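Competence damage-inducible protein A (Enterobacter cloacae subsp. cloacae, PDB 5VU3) is of unknown function but belongs to the CinA family, some members of which deamidate nicotinamide mononucleotide. Local coordinates at residues 30-35 / 104-109; 89-94 / 129-134. All coordinates share one frame; numbering follows the deposited sequence.

The two contacts illustrate how a sheet is joined within its own plane and covered from one face. Interaction 1 pairs parallel strands 32-37 and 106-112, while interaction 2 sets helix 88-101 on the adjacent strand 127-134. Their centres lie about 11 Å apart, and strand 106-112 of interaction 1 pairs antiparallel with strand 127-134 of interaction 2: Ser107 N approaches Asn133 O at 2.9 Å and Ala109 O approaches Ala131 N at the same distance, both probable hydrogen bonds. The helix also reaches interaction 1 directly, since Val91 O lies 3.5 Å from Ala109 CB. Along the sequence the segments alternate, and helix 88-101 of interaction 2 leads directly into strand 106-112 of interaction 1.

Interaction 1 (30-35 / 104-109); sequences LRLTTA and ADVSIA
Arg31 O receives two backbone donors from the other segment. Val106 N lies 3.0 Å from Arg31 O, almost in line with its C=O, whereas Asp105 N, 2.9 Å from the same oxygen, is tilted 32° from the carbonyl plane. Asp105 also reaches back: its OD2 accepts Arg31 N at 2.8 Å through the lone pair turned away from OD1. With CG beside its own backbone N (chi1 -53°), the carboxylate can bond to the main chain of Arg31, whose guanidinium instead bonds to Gln103 O; the opposite charges may still attract weakly. Leu30 CD2 lies against Asp105 CB.

Beyond this start the strands settle into a regular parallel pairing. Thr33 makes both of its backbone bonds to the same strand, N to Val106 O and O to Ile108 N, and Ala35 N then bonds to Ile108 O. On one face Leu32 CD1 touches Val106 CG1 at 3.7 Å, and the Thr34 and Ile108 side chains run alongside each other, pointing the same way. On the other, Thr33 CG2 rests on Ala104 CB and on Ser107 CB, 3.6 Å from each.

The Leu32, Thr34 and Ile108 face is covered by helices 42-49 and 149-167, the Thr33, Ser107 and Ala109 face by helix 88-101; strands 57-63 and 127-134 flank the pair within the sheet.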
ATOM      1  N   LEU A  30      18.288   2.817   9.904  1.00 29.73           N
ATOM      2  CA  LEU A  30      17.034   3.556   9.928  1.00 28.88           C
ATOM      3  C   LEU A  30      15.917   2.739   9.296  1.00 28.16           C
ATOM      4  O   LEU A  30      16.141   1.997   8.333  1.00 24.07           O
ATOM      5  CB  LEU A  30      17.165   4.888   9.183  1.00 27.86           C
ATOM      6  CG  LEU A  30      18.194   5.893   9.707  1.00 28.84           C
ATOM      7  CD1 LEU A  30      18.267   7.095   8.778  1.00 33.52           C
ATOM      8  CD2 LEU A  30      17.833   6.319  11.112  1.00 29.82           C
ATOM      9  N   ARG A  31      14.713   2.892   9.833  1.00 24.81           N
ATOM     10  CA  ARG A  31      13.522   2.251   9.300  1.00 29.81           C
ATOM     11  C   ARG A  31      12.613   3.303   8.674  1.00 25.44           C
ATOM     12  O   ARG A  31      12.509   4.428   9.179  1.00 25.38           O
ATOM     13  CB  ARG A  31      12.790   1.485  10.401  1.00 36.30           C
ATOM     14  CG  ARG A  31      13.750   0.750  11.325  1.00 43.81           C
ATOM     15  CD  ARG A  31      13.080  -0.352  12.123  1.00 50.78           C
ATOM     16  NE  ARG A  31      12.142   0.164  13.111  1.00 54.85           N
ATOM     17  CZ  ARG A  31      11.864  -0.441  14.263  1.00 58.66           C
ATOM     18  NH1 ARG A  31      12.464  -1.580  14.583  1.00 62.76           N
ATOM     19  NH2 ARG A  31      10.987   0.096  15.099  1.00 59.28           N
ATOM     20  N   LEU A  32      11.961   2.925   7.573  1.00 21.65           N
ATOM     21  CA  LEU A  32      11.128   3.808   6.769  1.00 20.96           C
ATOM     22  C   LEU A  32       9.675   3.347   6.800  1.00 21.17           C
ATOM     23  O   LEU A  32       9.393   2.146   6.830  1.00 21.74           O
ATOM     24  CB  LEU A  32      11.607   3.833   5.309  1.00 22.17           C
ATOM     25  CG  LEU A  32      10.740   4.568   4.283  1.00 18.61           C
ATOM     26  CD1 LEU A  32      10.812   6.069   4.525  1.00 20.62           C
ATOM     27  CD2 LEU A  32      11.175   4.228   2.867  1.00 18.18           C
ATOM     28  N   THR A  33       8.753   4.312   6.771  1.00 20.28           N
ATOM     29  CA  THR A  33       7.329   4.021   6.665  1.00 20.19           C
ATOM     30  C   THR A  33       6.694   5.071   5.760  1.00 19.38           C
ATOM     31  O   THR A  33       7.268   6.140   5.525  1.00 17.95           O
ATOM     32  CB  THR A  33       6.652   3.992   8.044  1.00 18.76           C
ATOM     33  OG1 THR A  33       5.280   3.586   7.922  1.00 17.45           O
ATOM     34  CG2 THR A  33       6.678   5.368   8.698  1.00 19.79           C
ATOM     35  N   THR A  34       5.511   4.758   5.229  1.00 18.44           N
ATOM     36  CA  THR A  34       4.875   5.627   4.244  1.00 17.61           C
ATOM     37  C   THR A  34       3.376   5.725   4.492  1.00 17.34           C
ATOM     38  O   THR A  34       2.743   4.787   4.986  1.00 18.84           O
ATOM     39  CB  THR A  34       5.094   5.134   2.804  1.00 18.73           C
ATOM     40  OG1 THR A  34       4.622   3.785   2.688  1.00 19.96           O
ATOM     41  CG2 THR A  34       6.565   5.194   2.430  1.00 20.39           C
ATOM     42  N   ALA A  35       2.818   6.881   4.137  1.00 16.52           N
ATOM     43  CA  ALA A  35       1.378   7.104   4.129  1.00 16.02           C
ATOM     44  C   ALA A  35       1.018   7.753   2.802  1.00 17.50           C
ATOM     45  O   ALA A  35       1.512   8.842   2.492  1.00 19.03           O
ATOM     46  CB  ALA A  35       0.951   7.986   5.306  1.00 15.87           C
ATOM     47  N   ALA A 104       8.964   4.012  13.272  1.00 23.22           N
ATOM     48  CA  ALA A 104       9.986   4.169  12.250  1.00 25.08           C
ATOM     49  C   ALA A 104      10.818   5.418  12.525  1.00 25.02           C
ATOM     50  O   ALA A 104      10.478   6.253  13.363  1.00 27.44           O
ATOM     51  CB  ALA A 104       9.339   4.239  10.863  1.00 20.01           C
ATOM     52  N   ASP A 105      11.939   5.523  11.820  1.00 23.23           N
ATOM     53  CA  ASP A 105      12.791   6.700  11.929  1.00 25.95           C
ATOM     54  C   ASP A 105      12.472   7.736  10.865  1.00 27.84           C
ATOM     55  O   ASP A 105      12.638   8.941  11.102  1.00 24.94           O
ATOM     56  CB  ASP A 105      14.262   6.286  11.824  1.00 25.57           C
ATOM     57  CG  ASP A 105      14.633   5.187  12.811  1.00 29.14           C
ATOM     58  OD1 ASP A 105      14.706   5.473  14.025  1.00 29.68           O
ATOM     59  OD2 ASP A 105      14.830   4.029  12.380  1.00 26.90           O
ATOM     60  N   VAL A 106      12.011   7.291   9.703  1.00 18.38           N
ATOM     61  CA  VAL A 106      11.784   8.147   8.551  1.00 21.11           C
ATOM     62  C   VAL A 106      10.404   7.826   7.996  1.00 20.56           C
ATOM     63  O   VAL A 106       9.995   6.662   7.964  1.00 22.24           O
ATOM     64  CB  VAL A 106      12.871   7.939   7.472  1.00 22.49           C
ATOM     65  CG1 VAL A 106      12.615   8.828   6.266  1.00 19.99           C
ATOM     66  CG2 VAL A 106      14.269   8.191   8.051  1.00 22.47           C
ATOM     67  N   SER A 107       9.687   8.855   7.558  1.00 20.06           N
ATOM     68  CA  SER A 107       8.391   8.645   6.936  1.00 18.61           C
ATOM     69  C   SER A 107       8.240   9.561   5.733  1.00 19.18           C
ATOM     70  O   SER A 107       8.833  10.641   5.673  1.00 18.84           O
ATOM     71  CB  SER A 107       7.244   8.880   7.922  1.00 20.28           C
ATOM     72  OG  SER A 107       7.160  10.249   8.295  1.00 22.18           O
ATOM     73  N   ILE A 108       7.452   9.097   4.765  1.00 16.68           N
ATOM     74  CA  ILE A 108       7.001   9.883   3.624  1.00 16.63           C
ATOM     75  C   ILE A 108       5.484   9.924   3.664  1.00 17.02           C
ATOM     76  O   ILE A 108       4.839   8.880   3.811  1.00 18.82           O
ATOM     77  CB  ILE A 108       7.463   9.276   2.287  1.00 17.62           C
ATOM     78  CG1 ILE A 108       8.985   9.106   2.238  1.00 16.90           C
ATOM     79  CG2 ILE A 108       6.923  10.101   1.124  1.00 20.69           C
ATOM     80  CD1 ILE A 108       9.465   8.480   0.931  1.00 20.39           C
ATOM     81  N   ALA A 109       4.916  11.114   3.518  1.00 19.12           N
ATOM     82  CA  ALA A 109       3.480  11.261   3.338  1.00 19.64           C
ATOM     83  C   ALA A 109       3.219  11.943   2.007  1.00 19.65           C
ATOM     84  O   ALA A 109       3.902  12.908   1.653  1.00 20.63           O
ATOM     85  CB  ALA A 109       2.847  12.066   4.486  1.00 18.72           C
TER

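Interaction 2 (89-94 / 129-134); sequences QTVTEM and CFAWNI
No ring enters the seam where Val91 meets Ala131; the flat aromatic groups of Phe130 and Trp132 leave the strand on the side turned from helix 88-101. One face of the Trp132 indole carries the carbonyl carbon of Phe130, 4.3 Å above the plane and offset toward the rim. The same indole makes a cation-pi contact with Lys167 and bonds through NE1 to Ser160 O, while the Phe130 ring meets that of Tyr159 with planes about 55° apart. A third flat group, the carboxamide of Asn133, turns to the helix side: a water accepts from its ND2 at 2.9 Å and donates to Thr92 O, joining strand to helix where no direct hydrogen bond does.

The strand lies in the middle of a three-layer alpha/beta/alpha arrangement, with helix 149-167 over the aromatic face and helix 88-101 over the other. The latter helix belongs to the beta-alpha-beta crossover from strand 57-63 to the parallel strand 106-112, and its short segment crosses the antiparallel neighbour 127-134 at -35°.

Val91 carries the apolar contact. Its CB stands 3.7 Å from Ala131 CB, and its two methyls touch successive carbonyl oxygens of the strand: CG1 lies against Cys129 O, and CG2, placed between the backbone N and the carbonyl carbon (CG1 chi1 -73°), against Phe130 O, each at 3.7 Å. CG2 also touches Cys129 CB at 4.1 Å. The small side chain of Ala131 lets the helix backbone come close: Ala131 CB is 3.2 Å from Val91 O, a tight fit. Val91 further touches Ser111 on strand 106-112, and Thr92, whose hydroxyl bonds back to Glu88 O, rests on Thr140 of strand 137-144.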
ATOM      1  N   GLN A  89       0.357  21.377   5.427  1.00 22.81           N
ATOM      2  CA  GLN A  89      -0.040  21.178   6.820  1.00 24.26           C
ATOM      3  C   GLN A  89      -0.539  19.757   7.050  1.00 21.33           C
ATOM      4  O   GLN A  89      -0.164  19.108   8.034  1.00 23.78           O
ATOM      5  CB  GLN A  89      -1.115  22.196   7.210  1.00 27.09           C
ATOM      6  CG  GLN A  89      -0.608  23.635   7.345  1.00 31.33           C
ATOM      7  CD  GLN A  89      -0.602  24.395   6.023  1.00 34.30           C
ATOM      8  OE1 GLN A  89      -0.836  23.821   4.956  1.00 32.04           O
ATOM      9  NE2 GLN A  89      -0.339  25.696   6.094  1.00 35.14           N
ATOM     10  N   THR A  90      -1.367  19.245   6.140  1.00 20.52           N
ATOM     11  CA  THR A  90      -1.934  17.915   6.343  1.00 22.45           C
ATOM     12  C   THR A  90      -0.872  16.829   6.213  1.00 22.68           C
ATOM     13  O   THR A  90      -0.843  15.894   7.018  1.00 24.55           O
ATOM     14  CB  THR A  90      -3.090  17.674   5.367  1.00 20.74           C
ATOM     15  OG1 THR A  90      -4.195  18.507   5.733  1.00 23.32           O
ATOM     16  CG2 THR A  90      -3.546  16.225   5.413  1.00 18.21           C
ATOM     17  N   VAL A  91       0.026  16.937   5.224  1.00 18.80           N
ATOM     18  CA  VAL A  91       1.023  15.879   5.079  1.00 18.95           C
ATOM     19  C   VAL A  91       2.030  15.920   6.218  1.00 20.53           C
ATOM     20  O   VAL A  91       2.586  14.882   6.593  1.00 20.65           O
ATOM     21  CB  VAL A  91       1.723  15.944   3.710  1.00 23.80           C
ATOM     22  CG1 VAL A  91       0.770  15.483   2.610  1.00 20.34           C
ATOM     23  CG2 VAL A  91       2.269  17.336   3.437  1.00 25.84           C
ATOM     24  N   THR A  92       2.281  17.102   6.794  1.00 23.98           N
ATOM     25  CA  THR A  92       3.111  17.165   7.991  1.00 21.19           C
ATOM     26  C   THR A  92       2.519  16.306   9.101  1.00 22.41           C
ATOM     27  O   THR A  92       3.228  15.522   9.746  1.00 23.43           O
ATOM     28  CB  THR A  92       3.262  18.614   8.457  1.00 20.37           C
ATOM     29  OG1 THR A  92       4.034  19.344   7.496  1.00 23.43           O
ATOM     30  CG2 THR A  92       3.971  18.666   9.809  1.00 22.37           C
ATOM     31  N   GLU A  93       1.212  16.438   9.336  1.00 21.67           N
ATOM     32  CA  GLU A  93       0.581  15.665  10.401  1.00 21.18           C
ATOM     33  C   GLU A  93       0.517  14.190  10.034  1.00 20.23           C
ATOM     34  O   GLU A  93       0.691  13.321  10.896  1.00 20.27           O
ATOM     35  CB  GLU A  93      -0.820  16.218  10.697  1.00 25.34           C
ATOM     36  CG  GLU A  93      -0.833  17.665  11.202  1.00 28.02           C
ATOM     37  CD  GLU A  93      -2.238  18.240  11.384  1.00 30.16           C
ATOM     38  OE1 GLU A  93      -3.235  17.518  11.168  1.00 30.84           O
ATOM     39  OE2 GLU A  93      -2.345  19.431  11.745  1.00 32.71           O
ATOM     40  N   MET A  94       0.261  13.889   8.755  1.00 16.73           N
ATOM     41  CA  MET A  94       0.244  12.499   8.308  1.00 18.96           C
ATOM     42  C   MET A  94       1.598  11.842   8.516  1.00 22.09           C
ATOM     43  O   MET A  94       1.679  10.701   8.991  1.00 21.96           O
ATOM     44  CB  MET A  94      -0.138  12.425   6.828  1.00 17.57           C
ATOM     45  CG  MET A  94      -1.593  12.730   6.510  1.00 21.39           C
ATOM     46  SD  MET A  94      -1.838  12.739   4.713  1.00 22.03           S
ATOM     47  CE  MET A  94      -1.539  11.019   4.268  1.00 22.70           C
ATOM     48  N   CYS A 129       0.983  17.334  -2.554  1.00 19.95           N
ATOM     49  CA  CYS A 129       1.878  17.752  -1.480  1.00 18.52           C
ATOM     50  C   CYS A 129       2.621  16.563  -0.878  1.00 15.33           C
ATOM     51  O   CYS A 129       2.117  15.437  -0.832  1.00 18.95           O
ATOM     52  CB  CYS A 129       1.129  18.502  -0.373  1.00 21.30           C
ATOM     53  SG  CYS A 129       0.352  20.036  -0.913  1.00 22.05           S
ATOM     54  N   PHE A 130       3.835  16.835  -0.407  1.00 16.98           N
ATOM     55  CA  PHE A 130       4.742  15.820   0.107  1.00 16.85           C
ATOM     56  C   PHE A 130       5.268  16.246   1.466  1.00 17.65           C
ATOM     57  O   PHE A 130       5.520  17.430   1.691  1.00 20.25           O
ATOM     58  CB  PHE A 130       5.935  15.611  -0.845  1.00 17.37           C
ATOM     59  CG  PHE A 130       5.541  15.166  -2.222  1.00 17.17           C
ATOM     60  CD1 PHE A 130       5.152  16.084  -3.177  1.00 17.83           C
ATOM     61  CD2 PHE A 130       5.563  13.820  -2.558  1.00 14.57           C
ATOM     62  CE1 PHE A 130       4.782  15.668  -4.451  1.00 18.15           C
ATOM     63  CE2 PHE A 130       5.193  13.401  -3.820  1.00 17.99           C
ATOM     64  CZ  PHE A 130       4.811  14.322  -4.769  1.00 17.77           C
ATOM     65  N   ALA A 131       5.440  15.281   2.365  1.00 18.69           N
ATOM     66  CA  ALA A 131       6.159  15.507   3.609  1.00 19.04           C
ATOM     67  C   ALA A 131       7.205  14.415   3.780  1.00 18.73           C
ATOM     68  O   ALA A 131       6.932  13.231   3.539  1.00 20.01           O
ATOM     69  CB  ALA A 131       5.218  15.534   4.830  1.00 17.63           C
ATOM     70  N   TRP A 132       8.405  14.820   4.190  1.00 18.82           N
ATOM     71  CA  TRP A 132       9.453  13.892   4.590  1.00 21.74           C
ATOM     72  C   TRP A 132       9.816  14.214   6.033  1.00 21.87           C
ATOM     73  O   TRP A 132      10.293  15.314   6.322  1.00 26.48           O
ATOM     74  CB  TRP A 132      10.689  13.999   3.688  1.00 22.65           C
ATOM     75  CG  TRP A 132      10.452  13.809   2.202  1.00 20.63           C
ATOM     76  CD1 TRP A 132      10.609  12.653   1.485  1.00 20.41           C
ATOM     77  CD2 TRP A 132      10.044  14.812   1.258  1.00 19.07           C
ATOM     78  NE1 TRP A 132      10.316  12.876   0.154  1.00 19.54           N
ATOM     79  CE2 TRP A 132       9.976  14.195  -0.010  1.00 20.32           C
ATOM     80  CE3 TRP A 132       9.742  16.175   1.358  1.00 21.63           C
ATOM     81  CZ2 TRP A 132       9.601  14.891  -1.160  1.00 19.83           C
ATOM     82  CZ3 TRP A 132       9.371  16.863   0.213  1.00 23.22           C
ATOM     83  CH2 TRP A 132       9.309  16.222  -1.029  1.00 22.89           C
ATOM     84  N   ASN A 133       9.563  13.270   6.931  1.00 27.04           N
ATOM     85  CA  ASN A 133       9.919  13.391   8.339  1.00 23.50           C
ATOM     86  C   ASN A 133      11.117  12.479   8.580  1.00 25.71           C
ATOM     87  O   ASN A 133      11.004  11.252   8.473  1.00 22.65           O
ATOM     88  CB  ASN A 133       8.734  13.025   9.236  1.00 21.69           C
ATOM     89  CG  ASN A 133       9.036  13.196  10.710  1.00 24.29           C
ATOM     90  OD1 ASN A 133      10.131  12.878  11.166  1.00 28.12           O
ATOM     91  ND2 ASN A 133       8.054  13.678  11.472  1.00 25.79           N
ATOM     92  N   ILE A 134      12.260  13.078   8.893  1.00 26.38           N
ATOM     93  CA  ILE A 134      13.486  12.347   9.170  1.00 27.54           C
ATOM     94  C   ILE A 134      13.829  12.580  10.632  1.00 28.16           C
ATOM     95  O   ILE A 134      14.271  13.671  11.008  1.00 28.57           O
ATOM     96  CB  ILE A 134      14.639  12.787   8.259  1.00 27.07           C
ATOM     97  CG1 ILE A 134      14.373  12.370   6.809  1.00 27.02           C
ATOM     98  CG2 ILE A 134      15.934  12.176   8.739  1.00 31.54           C
ATOM     99  CD1 ILE A 134      15.262  13.071   5.797  1.00 33.18           C
TER
HETATM  100  O   HOH W   1       6.009  15.246  10.103  1.00 26.83           O